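Local structure of probable dipeptidase (Pseudomonas aeruginosa, 3B40) at residues Met252-Gly266 with Thr345-Asp359. The protein probably hydrolyses dipeptides as a metal-dependent dipeptidase of the membrane dipeptidase family, peptidase family M19. The protein carries 11 engineered substitutions. Residues are numbered along the deposited sequence; the frame is centred on the assembly and turned at random.
Sequences MQLIKDSGGVIQVVG and TVKKVGIDHVGISSD. With CD (cadmium ion), chain C.
I262 and V264 of strand 261-265 pair in parallel with V354 and I356 of strand 354-357, neighbouring strands of the TIM-barrel fold expected for this family, each preceded by its own helix. The pairing rests on five backbone hydrogen bonds, from I262 N to H353 O (2.8 Å) through G355 N to I262 O, V264 N to G355 O and S357 N to V264 O, ending with G266 N to S357 O. On the face bearing Q263, the amide lies over G355, its OE1 3.5 Å from G355 CA, where the glycine has no side chain to obstruct it.

Apolar contacts occupy the opposite face, that of I262, V264 and V354. Here the strands touch through V264 CG2 and V354 CG1, while I262 CD1 reaches helix 345-349, meeting T345 CG2 and V349 CG2, each at 3.9 Å. Between the helices, V349 CG1, anti to its carbonyl carbon (chi1 -57°), lies against M252 CB and K256 CB; the axes of helical segments 252-257 and 345-349 cross at -62°.

Polar and ring contacts gather where the helices end. K256 NZ makes a weak hydrogen bond to V349 O, and K256 CG sits over one face of the H353 ring, 3.9 Å from the centroid, a CH-pi contact. In the ring plane, H353 ND1 donates to G260 O (2.8 Å, N-H...O 163°), which fixes the ring's rotation and leaves NE2 to bind the cadmium ion at 2.3 Å.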
ATOM      1  N   MET A 252      11.471   1.397  11.009  1.00 14.93           N
ATOM      2  CA  MET A 252      10.699   0.326  11.663  1.00 14.58           C
ATOM      3  C   MET A 252      10.614   0.518  13.179  1.00 14.23           C
ATOM      4  O   MET A 252       9.542   0.372  13.776  1.00 13.30           O
ATOM      5  CB  MET A 252      11.307  -1.065  11.347  1.00 14.72           C
ATOM      6  CG  MET A 252      11.184  -1.603   9.893  1.00 17.57           C
ATOM      7  SD  MET A 252      11.994  -3.262   9.586  1.00 16.90           S
ATOM      8  CE  MET A 252      12.977  -2.696   8.244  1.00 19.08           C
ATOM      9  N   GLN A 253      11.731   0.868  13.816  1.00 14.82           N
ATOM     10  CA  GLN A 253      11.715   1.087  15.271  1.00 14.06           C
ATOM     11  C   GLN A 253      10.783   2.244  15.645  1.00 13.45           C
ATOM     12  O   GLN A 253      10.073   2.171  16.634  1.00 12.85           O
ATOM     13  CB  GLN A 253      13.118   1.369  15.803  1.00 13.91           C
ATOM     14  CG  GLN A 253      14.006   0.107  15.965  1.00 18.16           C
ATOM     15  CD  GLN A 253      13.343  -0.965  16.833  1.00 22.72           C
ATOM     16  OE1 GLN A 253      13.104  -0.747  18.037  1.00 23.16           O
ATOM     17  NE2 GLN A 253      13.035  -2.124  16.224  1.00 21.17           N
ATOM     18  N   LEU A 254      10.823   3.318  14.868  1.00 12.78           N
ATOM     19  CA  LEU A 254       9.923   4.443  15.069  1.00 12.89           C
ATOM     20  C   LEU A 254       8.440   4.060  15.021  1.00 12.80           C
ATOM     21  O   LEU A 254       7.622   4.581  15.804  1.00 13.07           O
ATOM     22  CB  LEU A 254      10.217   5.557  14.066  1.00 12.78           C
ATOM     23  CG  LEU A 254      11.528   6.323  14.302  1.00 13.99           C
ATOM     24  CD1 LEU A 254      11.704   7.408  13.228  1.00 15.51           C
ATOM     25  CD2 LEU A 254      11.613   6.938  15.719  1.00 11.55           C
ATOM     26  N   ILE A 255       8.091   3.179  14.083  1.00 11.96           N
ATOM     27  CA  ILE A 255       6.705   2.764  13.904  1.00 12.23           C
ATOM     28  C   ILE A 255       6.362   1.893  15.089  1.00 13.41           C
ATOM     29  O   ILE A 255       5.322   2.078  15.724  1.00 13.59           O
ATOM     30  CB  ILE A 255       6.510   1.981  12.560  1.00 11.47           C
ATOM     31  CG1 ILE A 255       6.683   2.922  11.353  1.00 13.13           C
ATOM     32  CG2 ILE A 255       5.158   1.222  12.551  1.00 11.04           C
ATOM     33  CD1 ILE A 255       7.011   2.171  10.025  1.00 11.59           C
ATOM     34  N   LYS A 256       7.262   0.967  15.406  1.00 14.76           N
ATOM     35  CA  LYS A 256       7.109   0.079  16.583  1.00 16.55           C
ATOM     36  C   LYS A 256       6.867   0.907  17.868  1.00 16.85           C
ATOM     37  O   LYS A 256       5.936   0.636  18.627  1.00 15.48           O
ATOM     38  CB  LYS A 256       8.363  -0.815  16.755  1.00 16.13           C
ATOM     39  CG  LYS A 256       8.342  -1.759  18.013  1.00 16.72           C
ATOM     40  CD  LYS A 256       9.745  -1.863  18.623  1.00 22.90           C
ATOM     41  CE  LYS A 256      10.063  -3.247  19.173  1.00 28.33           C
ATOM     42  NZ  LYS A 256       9.033  -3.795  20.122  1.00 30.20           N
ATOM     43  N   ASP A 257       7.713   1.915  18.083  1.00 18.21           N
ATOM     44  CA  ASP A 257       7.674   2.744  19.298  1.00 18.63           C
ATOM     45  C   ASP A 257       6.393   3.555  19.432  1.00 18.44           C
ATOM     46  O   ASP A 257       6.019   3.930  20.529  1.00 19.18           O
ATOM     47  CB  ASP A 257       8.854   3.704  19.361  1.00 19.08           C
ATOM     48  CG  ASP A 257      10.186   3.011  19.633  1.00 20.74           C
ATOM     49  OD1 ASP A 257      10.218   1.838  20.087  1.00 23.13           O
ATOM     50  OD2 ASP A 257      11.221   3.664  19.370  1.00 20.73           O
ATOM     51  N   SER A 258       5.712   3.833  18.331  1.00 18.00           N
ATOM     52  CA  SER A 258       4.390   4.476  18.409  1.00 16.94           C
ATOM     53  C   SER A 258       3.320   3.486  18.840  1.00 17.09           C
ATOM     54  O   SER A 258       2.198   3.899  19.129  1.00 16.52           O
ATOM     55  CB  SER A 258       3.988   5.097  17.045  1.00 17.28           C
ATOM     56  OG  SER A 258       3.548   4.110  16.108  1.00 15.57           O
ATOM     57  N   GLY A 259       3.651   2.183  18.859  1.00 15.47           N
ATOM     58  CA  GLY A 259       2.653   1.148  19.123  1.00 15.01           C
ATOM     59  C   GLY A 259       2.042   0.609  17.845  1.00 14.60           C
ATOM     60  O   GLY A 259       1.076  -0.135  17.893  1.00 15.02           O
ATOM     61  N   GLY A 260       2.643   0.950  16.702  1.00 14.04           N
ATOM     62  CA  GLY A 260       2.021   0.720  15.417  1.00 13.75           C
ATOM     63  C   GLY A 260       2.394  -0.574  14.722  1.00 13.18           C
ATOM     64  O   GLY A 260       2.887  -1.514  15.364  1.00 13.05           O
ATOM     65  N   VAL A 261       2.175  -0.632  13.401  1.00 12.66           N
ATOM     66  CA  VAL A 261       2.341  -1.906  12.671  1.00 12.05           C
ATOM     67  C   VAL A 261       2.953  -1.698  11.303  1.00 12.09           C
ATOM     68  O   VAL A 261       2.606  -0.753  10.595  1.00 11.29           O
ATOM     69  CB  VAL A 261       0.971  -2.719  12.495  1.00 12.33           C
ATOM     70  CG1 VAL A 261       1.243  -4.079  11.903  1.00 11.07           C
ATOM     71  CG2 VAL A 261       0.249  -2.909  13.825  1.00 13.55           C
ATOM     72  N   ILE A 262       3.847  -2.613  10.923  1.00 12.60           N
ATOM     73  CA  ILE A 262       4.447  -2.633   9.585  1.00 12.79           C
ATOM     74  C   ILE A 262       3.761  -3.737   8.803  1.00 11.70           C
ATOM     75  O   ILE A 262       3.920  -4.916   9.100  1.00 11.78           O
ATOM     76  CB  ILE A 262       5.974  -2.855   9.650  1.00 12.70           C
ATOM     77  CG1 ILE A 262       6.619  -1.708  10.437  1.00 16.16           C
ATOM     78  CG2 ILE A 262       6.588  -2.892   8.242  1.00 12.85           C
ATOM     79  CD1 ILE A 262       7.723  -2.133  11.320  1.00 14.97           C
ATOM     80  N   GLN A 263       2.940  -3.343   7.842  1.00 12.23           N
ATOM     81  CA  GLN A 263       2.174  -4.332   7.077  1.00 13.01           C
ATOM     82  C   GLN A 263       3.013  -4.690   5.854  1.00 12.82           C
ATOM     83  O   GLN A 263       3.050  -3.941   4.880  1.00 13.51           O
ATOM     84  CB  GLN A 263       0.789  -3.781   6.708  1.00 12.07           C
ATOM     85  CG  GLN A 263      -0.072  -3.394   7.935  1.00 13.51           C
ATOM     86  CD  GLN A 263      -0.963  -4.528   8.461  1.00 13.86           C
ATOM     87  OE1 GLN A 263      -1.111  -4.694   9.673  1.00 12.98           O
ATOM     88  NE2 GLN A 263      -1.560  -5.294   7.557  1.00  6.54           N
ATOM     89  N   VAL A 264       3.665  -5.845   5.920  1.00 13.52           N
ATOM     90  CA  VAL A 264       4.655  -6.275   4.919  1.00 12.80           C
ATOM     91  C   VAL A 264       4.008  -6.622   3.597  1.00 13.77           C
ATOM     92  O   VAL A 264       3.123  -7.481   3.537  1.00 13.86           O
ATOM     93  CB  VAL A 264       5.479  -7.498   5.416  1.00 13.47           C
ATOM     94  CG1 VAL A 264       6.461  -7.976   4.332  1.00 12.23           C
ATOM     95  CG2 VAL A 264       6.243  -7.155   6.722  1.00 11.67           C
ATOM     96  N   VAL A 265       4.486  -5.997   2.527  1.00 12.59           N
ATOM     97  CA  VAL A 265       3.770  -6.008   1.273  1.00 12.87           C
ATOM     98  C   VAL A 265       4.305  -7.061   0.286  1.00 13.46           C
ATOM     99  O   VAL A 265       5.511  -7.148   0.054  1.00 13.51           O
ATOM    100  CB  VAL A 265       3.762  -4.588   0.607  1.00 11.94           C
ATOM    101  CG1 VAL A 265       5.173  -4.171   0.177  1.00 12.28           C
ATOM    102  CG2 VAL A 265       2.833  -4.549  -0.577  1.00 12.22           C
ATOM    103  N   GLY A 266       3.379  -7.799  -0.333  1.00 12.77           N
ATOM    104  CA  GLY A 266       3.714  -8.759  -1.398  1.00 13.73           C
ATOM    105  C   GLY A 266       3.980  -8.077  -2.738  1.00 14.63           C
ATOM    106  O   GLY A 266       3.313  -8.380  -3.744  1.00 14.89           O
ATOM    107  N   THR A 345      11.154  -8.566   9.669  1.00 14.08           N
ATOM    108  CA  THR A 345      10.458  -7.474  10.311  1.00 13.30           C
ATOM    109  C   THR A 345      10.113  -7.879  11.741  1.00 14.07           C
ATOM    110  O   THR A 345      10.287  -7.085  12.673  1.00 14.00           O
ATOM    111  CB  THR A 345       9.213  -7.017   9.469  1.00 13.97           C
ATOM    112  OG1 THR A 345       9.618  -6.814   8.121  1.00  9.85           O
ATOM    113  CG2 THR A 345       8.650  -5.683   9.967  1.00 15.56           C
ATOM    114  N   VAL A 346       9.675  -9.131  11.908  1.00 13.26           N
ATOM    115  CA  VAL A 346       9.375  -9.682  13.210  1.00 12.98           C
ATOM    116  C   VAL A 346      10.636  -9.712  14.094  1.00 13.47           C
ATOM    117  O   VAL A 346      10.571  -9.302  15.245  1.00 12.83           O
ATOM    118  CB  VAL A 346       8.703 -11.082  13.106  1.00 13.11           C
ATOM    119  CG1 VAL A 346       8.665 -11.782  14.460  1.00 14.93           C
ATOM    120  CG2 VAL A 346       7.295 -10.986  12.489  1.00 11.53           C
ATOM    121  N   LYS A 347      11.776 -10.159  13.558  1.00 13.73           N
ATOM    122  CA  LYS A 347      13.059 -10.076  14.277  1.00 14.01           C
ATOM    123  C   LYS A 347      13.340  -8.711  14.851  1.00 14.16           C
ATOM    124  O   LYS A 347      13.881  -8.587  15.966  1.00 14.91           O
ATOM    125  CB  LYS A 347      14.241 -10.353  13.329  1.00 14.89           C
ATOM    126  CG  LYS A 347      14.437 -11.766  12.920  1.00 15.99           C
ATOM    127  CD  LYS A 347      14.926 -12.611  14.094  1.00 21.43           C
ATOM    128  CE  LYS A 347      15.210 -14.041  13.656  1.00 22.55           C
ATOM    129  NZ  LYS A 347      15.707 -14.774  14.839  1.00 22.20           N
ATOM    130  N   LYS A 348      13.034  -7.689  14.051  1.00 13.31           N
ATOM    131  CA  LYS A 348      13.341  -6.318  14.382  1.00 12.92           C
ATOM    132  C   LYS A 348      12.315  -5.673  15.347  1.00 13.17           C
ATOM    133  O   LYS A 348      12.713  -5.041  16.327  1.00 11.97           O
ATOM    134  CB  LYS A 348      13.541  -5.484  13.099  1.00 12.75           C
ATOM    135  CG  LYS A 348      14.767  -5.902  12.254  1.00 14.42           C
ATOM    136  CD  LYS A 348      16.027  -6.121  13.114  1.00 14.39           C
ATOM    137  CE  LYS A 348      17.200  -6.611  12.275  1.00 13.67           C
ATOM    138  NZ  LYS A 348      18.494  -6.634  13.006  1.00 13.77           N
ATOM    139  N   VAL A 349      11.009  -5.837  15.092  1.00 11.99           N
ATOM    140  CA  VAL A 349      10.005  -5.153  15.922  1.00 12.53           C
ATOM    141  C   VAL A 349       9.121  -6.028  16.827  1.00 13.17           C
ATOM    142  O   VAL A 349       8.420  -5.504  17.685  1.00 13.71           O
ATOM    143  CB  VAL A 349       9.140  -4.169  15.097  1.00 11.95           C
ATOM    144  CG1 VAL A 349      10.048  -3.147  14.418  1.00 12.53           C
ATOM    145  CG2 VAL A 349       8.355  -4.931  14.026  1.00 12.18           C
ATOM    146  N   GLY A 350       9.151  -7.345  16.627  1.00 13.44           N
ATOM    147  CA  GLY A 350       8.367  -8.284  17.429  1.00 13.37           C
ATOM    148  C   GLY A 350       7.035  -8.609  16.784  1.00 14.10           C
ATOM    149  O   GLY A 350       6.484  -7.786  16.019  1.00 14.77           O
ATOM    150  N   ILE A 351       6.493  -9.784  17.119  1.00 13.45           N
ATOM    151  CA  ILE A 351       5.311 -10.319  16.418  1.00 14.18           C
ATOM    152  C   ILE A 351       4.131  -9.354  16.494  1.00 14.41           C
ATOM    153  O   ILE A 351       3.268  -9.378  15.632  1.00 14.45           O
ATOM    154  CB  ILE A 351       4.891 -11.771  16.912  1.00 13.64           C
ATOM    155  CG1 ILE A 351       3.788 -12.363  16.026  1.00 16.52           C
ATOM    156  CG2 ILE A 351       4.457 -11.815  18.369  1.00 14.54           C
ATOM    157  CD1 ILE A 351       4.295 -12.815  14.659  1.00 17.56           C
ATOM    158  N   ASP A 352       4.103  -8.511  17.525  1.00 13.91           N
ATOM    159  CA  ASP A 352       2.939  -7.642  17.765  1.00 14.15           C
ATOM    160  C   ASP A 352       2.884  -6.416  16.829  1.00 13.40           C
ATOM    161  O   ASP A 352       1.909  -5.625  16.837  1.00 13.36           O
ATOM    162  CB  ASP A 352       2.930  -7.155  19.210  1.00 14.19           C
ATOM    163  CG  ASP A 352       2.588  -8.248  20.226  1.00 18.48           C
ATOM    164  OD1 ASP A 352       1.854  -9.233  19.925  1.00 18.42           O
ATOM    165  OD2 ASP A 352       3.020  -8.069  21.384  1.00 23.85           O
ATOM    166  N   HIS A 353       3.921  -6.246  16.021  1.00 12.92           N
ATOM    167  CA  HIS A 353       4.049  -5.023  15.228  1.00 12.20           C
ATOM    168  C   HIS A 353       4.178  -5.252  13.750  1.00 12.56           C
ATOM    169  O   HIS A 353       4.662  -4.352  13.008  1.00 12.48           O
ATOM    170  CB  HIS A 353       5.225  -4.192  15.752  1.00 11.93           C
ATOM    171  CG  HIS A 353       5.032  -3.774  17.165  1.00 12.39           C
ATOM    172  ND1 HIS A 353       4.155  -2.772  17.517  1.00 13.65           N
ATOM    173  CD2 HIS A 353       5.521  -4.281  18.322  1.00 11.90           C
ATOM    174  CE1 HIS A 353       4.156  -2.640  18.833  1.00 15.92           C
ATOM    175  NE2 HIS A 353       4.983  -3.536  19.339  1.00 13.19           N
ATOM    176  N   VAL A 354       3.746  -6.442  13.330  1.00 11.00           N
ATOM    177  CA  VAL A 354       3.817  -6.855  11.937  1.00 10.67           C
ATOM    178  C   VAL A 354       2.435  -7.313  11.381  1.00 10.05           C
ATOM    179  O   VAL A 354       1.608  -7.914  12.087  1.00  9.95           O
ATOM    180  CB  VAL A 354       4.941  -7.934  11.701  1.00 10.54           C
ATOM    181  CG1 VAL A 354       5.193  -8.182  10.197  1.00 11.90           C
ATOM    182  CG2 VAL A 354       6.267  -7.510  12.346  1.00 11.11           C
ATOM    183  N   GLY A 355       2.212  -7.010  10.107  1.00 10.46           N
ATOM    184  CA  GLY A 355       0.986  -7.420   9.383  1.00 10.85           C
ATOM    185  C   GLY A 355       1.337  -7.764   7.953  1.00 11.22           C
ATOM    186  O   GLY A 355       2.503  -7.955   7.640  1.00 11.04           O
ATOM    187  N   ILE A 356       0.330  -7.808   7.077  1.00 11.30           N
ATOM    188  CA  ILE A 356       0.495  -8.336   5.721  1.00 12.30           C
ATOM    189  C   ILE A 356      -0.344  -7.478   4.799  1.00 11.71           C
ATOM    190  O   ILE A 356      -1.420  -7.028   5.175  1.00 12.56           O
ATOM    191  CB  ILE A 356       0.006  -9.849   5.600  1.00 11.72           C
ATOM    192  CG1 ILE A 356       0.699 -10.738   6.646  1.00 11.39           C
ATOM    193  CG2 ILE A 356       0.247 -10.402   4.159  1.00 11.69           C
ATOM    194  CD1 ILE A 356       0.034 -12.136   6.837  1.00 12.43           C
ATOM    195  N   SER A 357       0.147  -7.254   3.591  1.00 12.96           N
ATOM    196  CA  SER A 357      -0.604  -6.488   2.581  1.00 13.01           C
ATOM    197  C   SER A 357      -0.162  -6.976   1.222  1.00 12.80           C
ATOM    198  O   SER A 357       0.906  -7.550   1.119  1.00 14.34           O
ATOM    199  CB  SER A 357      -0.398  -4.996   2.729  1.00 12.23           C
ATOM    200  OG  SER A 357       0.944  -4.606   2.512  1.00 13.60           O
ATOM    201  N   SER A 358      -0.982  -6.761   0.198  1.00 12.30           N
ATOM    202  CA  SER A 358      -0.693  -7.248  -1.165  1.00 13.05           C
ATOM    203  C   SER A 358      -0.200  -6.239  -2.194  1.00 13.43           C
ATOM    204  O   SER A 358       0.671  -6.555  -3.043  1.00 13.40           O
ATOM    205  CB  SER A 358      -1.956  -7.874  -1.742  1.00 13.06           C
ATOM    206  OG  SER A 358      -3.045  -6.972  -1.727  1.00 13.38           O
ATOM    207  N   ASP A 359      -0.741  -5.035  -2.104  1.00 13.20           N
ATOM    208  CA  ASP A 359      -0.653  -4.023  -3.176  1.00 14.70           C
ATOM    209  C   ASP A 359      -1.392  -4.547  -4.413  1.00 13.98           C
ATOM    210  O   ASP A 359      -1.081  -4.165  -5.536  1.00 12.85           O
ATOM    211  CB  ASP A 359       0.784  -3.654  -3.519  1.00 15.16           C
ATOM    212  CG  ASP A 359       0.999  -2.119  -3.648  1.00 18.03           C
ATOM    213  OD1 ASP A 359       0.015  -1.335  -3.765  1.00 21.23           O
ATOM    214  OD2 ASP A 359       2.185  -1.704  -3.647  1.00 21.64           O
TER
HETATM  215 CD    CD C   2       5.087  -3.931  21.594  1.00 34.25          CD
HETATM  216  O   HOH W   1       7.112  -2.476  21.703  1.00 24.91           O
HETATM  217  O   HOH W   2       3.027  -4.960  21.909  1.00 27.17           O
HETATM  218  O   HOH W   3       2.762  -2.576  21.957  1.00 28.24           O
HETATM  219  O   HOH W   4       6.594  -5.828  21.251  1.00 16.45           O